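Local coordinates for 4-hydroxy-3-methylbut-2-enyl diphosphate reductase, apicoplast (Plasmodium falciparum, PDB 4N7B), which catalyses the last step of the MEP pathway, reducing HMBPP to a mixture of IPP and DMAPP with the help of an iron-sulfur cluster, at residues Asn332-His343 against Lys375-Leu385. Numbering follows the deposited sequence.
Sequences NYDIILIGYKNH and KKLFYVTQTTL. With F3S (Fe3-s4 cluster), chain B; SO4 (sulfate ion), chain C.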
ATOM      1  N   ASN A 332      13.828 -25.076   2.664  1.00 41.94           N
ATOM      2  CA  ASN A 332      14.521 -25.008   3.955  1.00 44.19           C
ATOM      3  C   ASN A 332      15.386 -23.754   4.158  1.00 46.84           C
ATOM      4  O   ASN A 332      16.465 -23.822   4.755  1.00 48.09           O
ATOM      5  CB  ASN A 332      15.364 -26.259   4.187  1.00 43.92           C
ATOM      6  CG  ASN A 332      15.675 -26.475   5.654  1.00 55.21           C
ATOM      7  OD1 ASN A 332      14.805 -26.286   6.508  1.00 58.01           O
ATOM      8  ND2 ASN A 332      16.921 -26.860   5.962  1.00 54.41           N
ATOM      9  N   TYR A 333      14.915 -22.622   3.646  1.00 41.31           N
ATOM     10  CA  TYR A 333      15.489 -21.337   3.985  1.00 38.75           C
ATOM     11  C   TYR A 333      14.769 -20.819   5.213  1.00 42.57           C
ATOM     12  O   TYR A 333      13.590 -21.089   5.404  1.00 42.70           O
ATOM     13  CB  TYR A 333      15.237 -20.317   2.880  1.00 35.58           C
ATOM     14  CG  TYR A 333      16.138 -20.385   1.671  1.00 37.63           C
ATOM     15  CD1 TYR A 333      16.060 -21.437   0.769  1.00 36.67           C
ATOM     16  CD2 TYR A 333      17.026 -19.355   1.399  1.00 40.61           C
ATOM     17  CE1 TYR A 333      16.858 -21.471  -0.350  1.00 41.47           C
ATOM     18  CE2 TYR A 333      17.833 -19.381   0.285  1.00 40.84           C
ATOM     19  CZ  TYR A 333      17.743 -20.434  -0.597  1.00 44.05           C
ATOM     20  OH  TYR A 333      18.563 -20.458  -1.714  1.00 44.11           O
ATOM     21  N   ASP A 334      15.458 -20.052   6.038  1.00 39.00           N
ATOM     22  CA  ASP A 334      14.750 -19.256   7.012  1.00 45.59           C
ATOM     23  C   ASP A 334      14.530 -17.931   6.331  1.00 38.28           C
ATOM     24  O   ASP A 334      15.318 -17.537   5.481  1.00 33.25           O
ATOM     25  CB  ASP A 334      15.540 -19.091   8.303  1.00 46.57           C
ATOM     26  CG  ASP A 334      15.074 -20.047   9.388  1.00 52.94           C
ATOM     27  OD1 ASP A 334      14.813 -21.227   9.067  1.00 52.26           O
ATOM     28  OD2 ASP A 334      14.956 -19.617  10.556  1.00 59.54           O
ATOM     29  N   ILE A 335      13.456 -17.246   6.690  1.00 41.97           N
ATOM     30  CA  ILE A 335      13.069 -16.055   5.966  1.00 39.54           C
ATOM     31  C   ILE A 335      13.094 -14.824   6.844  1.00 41.00           C
ATOM     32  O   ILE A 335      12.514 -14.825   7.928  1.00 43.40           O
ATOM     33  CB  ILE A 335      11.669 -16.214   5.381  1.00 37.23           C
ATOM     34  CG1 ILE A 335      11.750 -16.990   4.060  1.00 43.49           C
ATOM     35  CG2 ILE A 335      11.054 -14.856   5.099  1.00 36.98           C
ATOM     36  CD1 ILE A 335      11.131 -18.326   4.123  1.00 43.44           C
ATOM     37  N   ILE A 336      13.765 -13.775   6.375  1.00 36.04           N
ATOM     38  CA  ILE A 336      13.766 -12.505   7.090  1.00 35.93           C
ATOM     39  C   ILE A 336      12.795 -11.562   6.410  1.00 36.12           C
ATOM     40  O   ILE A 336      12.924 -11.286   5.232  1.00 32.87           O
ATOM     41  CB  ILE A 336      15.148 -11.845   7.131  1.00 33.83           C
ATOM     42  CG1 ILE A 336      16.006 -12.433   8.250  1.00 48.25           C
ATOM     43  CG2 ILE A 336      15.013 -10.391   7.496  1.00 33.33           C
ATOM     44  CD1 ILE A 336      16.413 -13.833   8.048  1.00 41.15           C
ATOM     45  N   LEU A 337      11.822 -11.073   7.164  1.00 34.44           N
ATOM     46  CA  LEU A 337      10.777 -10.221   6.628  1.00 30.98           C
ATOM     47  C   LEU A 337      10.963  -8.810   7.159  1.00 32.37           C
ATOM     48  O   LEU A 337      10.702  -8.561   8.327  1.00 33.09           O
ATOM     49  CB  LEU A 337       9.413 -10.749   7.061  1.00 34.83           C
ATOM     50  CG  LEU A 337       8.188  -9.879   6.747  1.00 35.30           C
ATOM     51  CD1 LEU A 337       8.219  -9.384   5.326  1.00 40.55           C
ATOM     52  CD2 LEU A 337       6.929 -10.683   6.994  1.00 35.75           C
ATOM     53  N   ILE A 338      11.439  -7.898   6.316  1.00 29.09           N
ATOM     54  CA  ILE A 338      11.623  -6.505   6.730  1.00 25.47           C
ATOM     55  C   ILE A 338      10.305  -5.742   6.591  1.00 29.39           C
ATOM     56  O   ILE A 338       9.771  -5.609   5.501  1.00 30.67           O
ATOM     57  CB  ILE A 338      12.664  -5.808   5.845  1.00 29.15           C
ATOM     58  CG1 ILE A 338      13.940  -6.647   5.774  1.00 34.32           C
ATOM     59  CG2 ILE A 338      12.959  -4.431   6.384  1.00 31.93           C
ATOM     60  CD1 ILE A 338      15.032  -6.042   4.919  1.00 33.80           C
ATOM     61  N   GLY A 339       9.758  -5.262   7.689  1.00 29.46           N
ATOM     62  CA  GLY A 339       8.505  -4.540   7.618  1.00 26.56           C
ATOM     63  C   GLY A 339       8.051  -4.270   9.024  1.00 32.45           C
ATOM     64  O   GLY A 339       8.753  -4.649   9.963  1.00 29.05           O
ATOM     65  N   TYR A 340       6.896  -3.635   9.186  1.00 32.73           N
ATOM     66  CA  TYR A 340       6.415  -3.256  10.515  1.00 35.77           C
ATOM     67  C   TYR A 340       5.479  -4.312  11.100  1.00 40.98           C
ATOM     68  O   TYR A 340       4.472  -4.662  10.489  1.00 34.95           O
ATOM     69  CB  TYR A 340       5.725  -1.900  10.433  1.00 34.15           C
ATOM     70  CG  TYR A 340       6.684  -0.817  10.003  1.00 34.49           C
ATOM     71  CD1 TYR A 340       7.619  -0.308  10.896  1.00 42.52           C
ATOM     72  CD2 TYR A 340       6.694  -0.338   8.697  1.00 41.41           C
ATOM     73  CE1 TYR A 340       8.518   0.674  10.519  1.00 45.08           C
ATOM     74  CE2 TYR A 340       7.593   0.654   8.304  1.00 43.84           C
ATOM     75  CZ  TYR A 340       8.502   1.158   9.227  1.00 45.94           C
ATOM     76  OH  TYR A 340       9.399   2.143   8.864  1.00 47.59           O
ATOM     77  N   LYS A 341       5.842  -4.813  12.284  1.00 40.99           N
ATOM     78  CA  LYS A 341       5.197  -5.972  12.915  1.00 44.69           C
ATOM     79  C   LYS A 341       3.667  -5.940  12.971  1.00 41.22           C
ATOM     80  O   LYS A 341       3.011  -6.978  12.885  1.00 51.40           O
ATOM     81  CB  LYS A 341       5.709  -6.126  14.354  1.00 49.64           C
ATOM     82  CG  LYS A 341       7.141  -6.608  14.467  1.00 55.06           C
ATOM     83  CD  LYS A 341       7.508  -6.903  15.943  1.00 54.83           C
ATOM     84  CE  LYS A 341       9.030  -7.091  16.137  1.00 55.55           C
ATOM     85  NZ  LYS A 341       9.653  -8.186  15.299  1.00 50.50           N
ATOM     86  N   ASN A 342       3.089  -4.763  13.128  0.52 36.54           N
ATOM     87  CA  ASN A 342       1.646  -4.683  13.307  0.52 42.01           C
ATOM     88  C   ASN A 342       0.883  -4.199  12.068  0.52 39.89           C
ATOM     89  O   ASN A 342      -0.291  -3.832  12.163  0.52 40.48           O
ATOM     90  CB  ASN A 342       1.332  -3.799  14.512  0.52 47.92           C
ATOM     91  CG  ASN A 342       1.673  -4.474  15.831  0.52 59.23           C
ATOM     92  OD1 ASN A 342       1.198  -5.576  16.119  0.52 58.92           O
ATOM     93  ND2 ASN A 342       2.513  -3.823  16.630  0.52 62.41           N
ATOM     94  N   HIS A 343       1.544  -4.192  10.912  1.00 34.97           N
ATOM     95  CA  HIS A 343       0.864  -3.877   9.654  1.00 37.70           C
ATOM     96  C   HIS A 343       0.208  -5.144   9.111  1.00 39.09           C
ATOM     97  O   HIS A 343       0.859  -6.186   9.044  1.00 34.71           O
ATOM     98  CB  HIS A 343       1.860  -3.318   8.633  1.00 36.92           C
ATOM     99  CG  HIS A 343       1.211  -2.666   7.455  1.00 42.52           C
ATOM    100  ND1 HIS A 343       0.639  -3.390   6.430  1.00 41.67           N
ATOM    101  CD2 HIS A 343       1.036  -1.362   7.133  1.00 42.76           C
ATOM    102  CE1 HIS A 343       0.141  -2.564   5.533  1.00 44.85           C
ATOM    103  NE2 HIS A 343       0.366  -1.324   5.934  1.00 46.54           N
ATOM    104  N   LYS A 375      23.280 -22.089   7.265  1.00 76.67           N
ATOM    105  CA  LYS A 375      21.844 -21.877   7.118  1.00 64.37           C
ATOM    106  C   LYS A 375      21.533 -20.901   5.998  1.00 57.09           C
ATOM    107  O   LYS A 375      21.981 -19.762   6.010  1.00 61.21           O
ATOM    108  CB  LYS A 375      21.221 -21.389   8.431  1.00 64.18           C
ATOM    109  CG  LYS A 375      19.779 -20.914   8.302  1.00 64.64           C
ATOM    110  CD  LYS A 375      18.902 -21.941   7.590  1.00 69.16           C
ATOM    111  CE  LYS A 375      18.358 -22.990   8.531  1.00 71.96           C
ATOM    112  NZ  LYS A 375      17.132 -23.608   7.951  1.00 69.19           N
ATOM    113  N   LYS A 376      20.746 -21.356   5.033  1.00 49.53           N
ATOM    114  CA  LYS A 376      20.362 -20.517   3.920  1.00 50.57           C
ATOM    115  C   LYS A 376      19.293 -19.504   4.340  1.00 46.59           C
ATOM    116  O   LYS A 376      18.308 -19.846   5.006  1.00 44.77           O
ATOM    117  CB  LYS A 376      19.863 -21.395   2.784  1.00 49.46           C
ATOM    118  CG  LYS A 376      20.869 -22.452   2.362  1.00 56.21           C
ATOM    119  CD  LYS A 376      20.938 -22.551   0.848  1.00 57.18           C
ATOM    120  CE  LYS A 376      21.689 -21.355   0.238  1.00 64.01           C
ATOM    121  NZ  LYS A 376      21.524 -21.274  -1.252  1.00 67.59           N
ATOM    122  N   LEU A 377      19.490 -18.255   3.944  1.00 43.51           N
ATOM    123  CA  LEU A 377      18.581 -17.187   4.334  1.00 41.98           C
ATOM    124  C   LEU A 377      18.080 -16.461   3.115  1.00 40.09           C
ATOM    125  O   LEU A 377      18.803 -16.282   2.143  1.00 39.96           O
ATOM    126  CB  LEU A 377      19.278 -16.183   5.254  1.00 42.42           C
ATOM    127  CG  LEU A 377      19.826 -16.779   6.555  1.00 47.67           C
ATOM    128  CD1 LEU A 377      20.562 -15.703   7.342  1.00 52.11           C
ATOM    129  CD2 LEU A 377      18.707 -17.401   7.391  1.00 49.26           C
ATOM    130  N   PHE A 378      16.836 -16.020   3.200  1.00 42.34           N
ATOM    131  CA  PHE A 378      16.177 -15.319   2.121  1.00 40.37           C
ATOM    132  C   PHE A 378      15.424 -14.177   2.773  1.00 43.16           C
ATOM    133  O   PHE A 378      14.746 -14.380   3.784  1.00 42.40           O
ATOM    134  CB  PHE A 378      15.191 -16.257   1.438  1.00 37.67           C
ATOM    135  CG  PHE A 378      14.688 -15.766   0.095  1.00 36.30           C
ATOM    136  CD1 PHE A 378      15.425 -15.989  -1.063  1.00 37.62           C
ATOM    137  CD2 PHE A 378      13.467 -15.112  -0.014  1.00 34.03           C
ATOM    138  CE1 PHE A 378      14.961 -15.559  -2.300  1.00 39.58           C
ATOM    139  CE2 PHE A 378      12.993 -14.683  -1.259  1.00 35.32           C
ATOM    140  CZ  PHE A 378      13.742 -14.905  -2.395  1.00 39.40           C
ATOM    141  N   TYR A 379      15.550 -12.974   2.230  1.00 34.83           N
ATOM    142  CA  TYR A 379      14.809 -11.872   2.780  1.00 33.93           C
ATOM    143  C   TYR A 379      13.787 -11.347   1.804  1.00 32.33           C
ATOM    144  O   TYR A 379      13.902 -11.489   0.597  1.00 31.78           O
ATOM    145  CB  TYR A 379      15.731 -10.748   3.275  1.00 35.57           C
ATOM    146  CG  TYR A 379      16.253  -9.776   2.221  1.00 35.68           C
ATOM    147  CD1 TYR A 379      15.483  -8.699   1.795  1.00 32.13           C
ATOM    148  CD2 TYR A 379      17.538  -9.914   1.685  1.00 35.51           C
ATOM    149  CE1 TYR A 379      15.960  -7.804   0.852  1.00 32.92           C
ATOM    150  CE2 TYR A 379      18.022  -9.021   0.745  1.00 33.37           C
ATOM    151  CZ  TYR A 379      17.223  -7.970   0.331  1.00 34.40           C
ATOM    152  OH  TYR A 379      17.683  -7.072  -0.610  1.00 44.53           O
ATOM    153  N   VAL A 380      12.798 -10.688   2.370  1.00 31.74           N
ATOM    154  CA  VAL A 380      11.646 -10.243   1.648  1.00 31.48           C
ATOM    155  C   VAL A 380      11.231  -8.974   2.392  1.00 35.99           C
ATOM    156  O   VAL A 380      11.678  -8.767   3.527  1.00 32.20           O
ATOM    157  CB  VAL A 380      10.622 -11.401   1.677  1.00 36.15           C
ATOM    158  CG1 VAL A 380       9.349 -11.022   2.375  1.00 38.85           C
ATOM    159  CG2 VAL A 380      10.394 -11.924   0.297  1.00 36.59           C
ATOM    160  N   THR A 381      10.410  -8.110   1.793  1.00 35.32           N
ATOM    161  CA  THR A 381      10.015  -6.881   2.475  1.00 28.59           C
ATOM    162  C   THR A 381       8.542  -6.563   2.281  1.00 31.66           C
ATOM    163  O   THR A 381       7.893  -7.034   1.343  1.00 34.06           O
ATOM    164  CB  THR A 381      10.855  -5.636   2.031  1.00 28.08           C
ATOM    165  OG1 THR A 381      10.353  -5.085   0.812  1.00 38.10           O
ATOM    166  CG2 THR A 381      12.301  -5.995   1.836  1.00 31.46           C
ATOM    167  N   GLN A 382       8.026  -5.753   3.191  1.00 28.08           N
ATOM    168  CA  GLN A 382       6.764  -5.054   3.000  1.00 27.71           C
ATOM    169  C   GLN A 382       6.819  -4.267   1.682  1.00 28.59           C
ATOM    170  O   GLN A 382       7.837  -3.655   1.348  1.00 29.15           O
ATOM    171  CB  GLN A 382       6.556  -4.101   4.174  1.00 28.02           C
ATOM    172  CG  GLN A 382       5.176  -3.500   4.312  1.00 27.84           C
ATOM    173  CD  GLN A 382       5.034  -2.734   5.609  1.00 34.59           C
ATOM    174  OE1 GLN A 382       5.744  -3.004   6.566  1.00 36.76           O
ATOM    175  NE2 GLN A 382       4.133  -1.764   5.643  1.00 37.20           N
ATOM    176  N   THR A 383       5.713  -4.252   0.947  1.00 25.63           N
ATOM    177  CA  THR A 383       5.692  -3.668  -0.401  1.00 30.59           C
ATOM    178  C   THR A 383       5.775  -2.154  -0.421  1.00 25.93           C
ATOM    179  O   THR A 383       6.119  -1.571  -1.444  1.00 29.22           O
ATOM    180  CB  THR A 383       4.405  -4.042  -1.154  1.00 24.28           C
ATOM    181  OG1 THR A 383       3.264  -3.508  -0.462  1.00 29.71           O
ATOM    182  CG2 THR A 383       4.266  -5.530  -1.252  1.00 28.00           C
ATOM    183  N   THR A 384       5.468  -1.524   0.708  1.00 28.56           N
ATOM    184  CA  THR A 384       5.286  -0.083   0.781  1.00 28.26           C
ATOM    185  C   THR A 384       6.330   0.660   1.630  1.00 32.90           C
ATOM    186  O   THR A 384       6.098   1.789   2.045  1.00 36.18           O
ATOM    187  CB  THR A 384       3.926   0.222   1.395  1.00 28.25           C
ATOM    188  OG1 THR A 384       3.774  -0.553   2.587  1.00 31.56           O
ATOM    189  CG2 THR A 384       2.800  -0.120   0.416  1.00 28.19           C
ATOM    190  N   LEU A 385       7.491   0.060   1.858  1.00 32.66           N
ATOM    191  CA  LEU A 385       8.512   0.699   2.677  1.00 26.77           C
ATOM    192  C   LEU A 385       9.086   1.969   2.025  1.00 33.24           C
ATOM    193  O   LEU A 385       8.930   2.212   0.828  1.00 32.46           O
ATOM    194  CB  LEU A 385       9.650  -0.286   2.939  1.00 30.73           C
ATOM    195  CG  LEU A 385       9.255  -1.524   3.749  1.00 32.69           C
ATOM    196  CD1 LEU A 385      10.485  -2.363   4.020  1.00 36.74           C
ATOM    197  CD2 LEU A 385       8.576  -1.116   5.057  1.00 31.61           C
TER
HETATM  198 FE1  F3S B 401      -0.680  -0.877  -4.673  1.00 26.99          FE
HETATM  199 FE3  F3S B 401      -0.163  -3.518  -4.777  1.00 26.63          FE
HETATM  200 FE4  F3S B 401       1.786  -1.712  -4.377  1.00 26.91          FE
HETATM  201  S1  F3S B 401      -1.753  -2.492  -3.651  1.00 24.12           S
HETATM  202  S2  F3S B 401       0.845  -0.002  -3.308  1.00 27.48           S
HETATM  203  S3  F3S B 401       0.531  -1.986  -6.177  1.00 22.68           S
HETATM  204  S4  F3S B 401       1.595  -3.690  -3.435  1.00 30.32           S
HETATM  205  S   SO4 C 402      -0.622   0.715   2.900  1.00 38.77           S
HETATM  206  O1  SO4 C 402      -0.488  -0.709   2.624  1.00 39.35           O
HETATM  207  O2  SO4 C 402      -1.879   1.218   2.336  1.00 37.69           O
HETATM  208  O3  SO4 C 402      -0.625   0.869   4.353  1.00 38.74           O
HETATM  209  O4  SO4 C 402       0.494   1.508   2.353  1.00 27.95           O
HETATM  210  O   HOH W   1      19.633 -24.092   5.042  1.00 68.65           O
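Strands 334-338 and 377-381 run parallel, their axes 4.6 Å apart, and pair D334 with L377 through I338 with T381. Six backbone hydrogen bonds join them, from D334 N to K376 O at one end to Q382 N and I338 O at the other. Q382 then prolongs the pairing with its side chain: CG lies anti to the backbone N (chi1 -168°) and the chain stays extended, bringing OE1 to Y340 N at 2.9 Å in a nearly straight bond. Its NE2 sits over one face of the H343 imidazole, 3.5 Å from CD2.

These are the two central strands of a four-stranded parallel sheet, flanked by 357-360 and 405-406, in one of the three alpha/beta units of the IspH fold. Their C-terminal ends point into the active site. There H343 NE2 donates to sulfate O3 (2.9 Å), while H260 and S442 bind the same ion, consistent with the predicted diphosphate site. T383 OG1 lies 3.4 Å from S4 of the iron-sulfur cluster and is hydrogen-bonded to E345, the probable proton donor.

On one side of the sheet L337 CD1 meets V380 CG1 at 3.6 Å; on the other, I338 and T381 lie side by side beneath helix 387-400. L385 crosses I338 at about a right angle and sends CD2 against Y340 CE2. At the far end K376 CB packs over the Y333 ring, 3.8 Å from its centroid, and the bent lysine chain returns NZ to Y333 OH at 3.1 Å; E405 binds both groups.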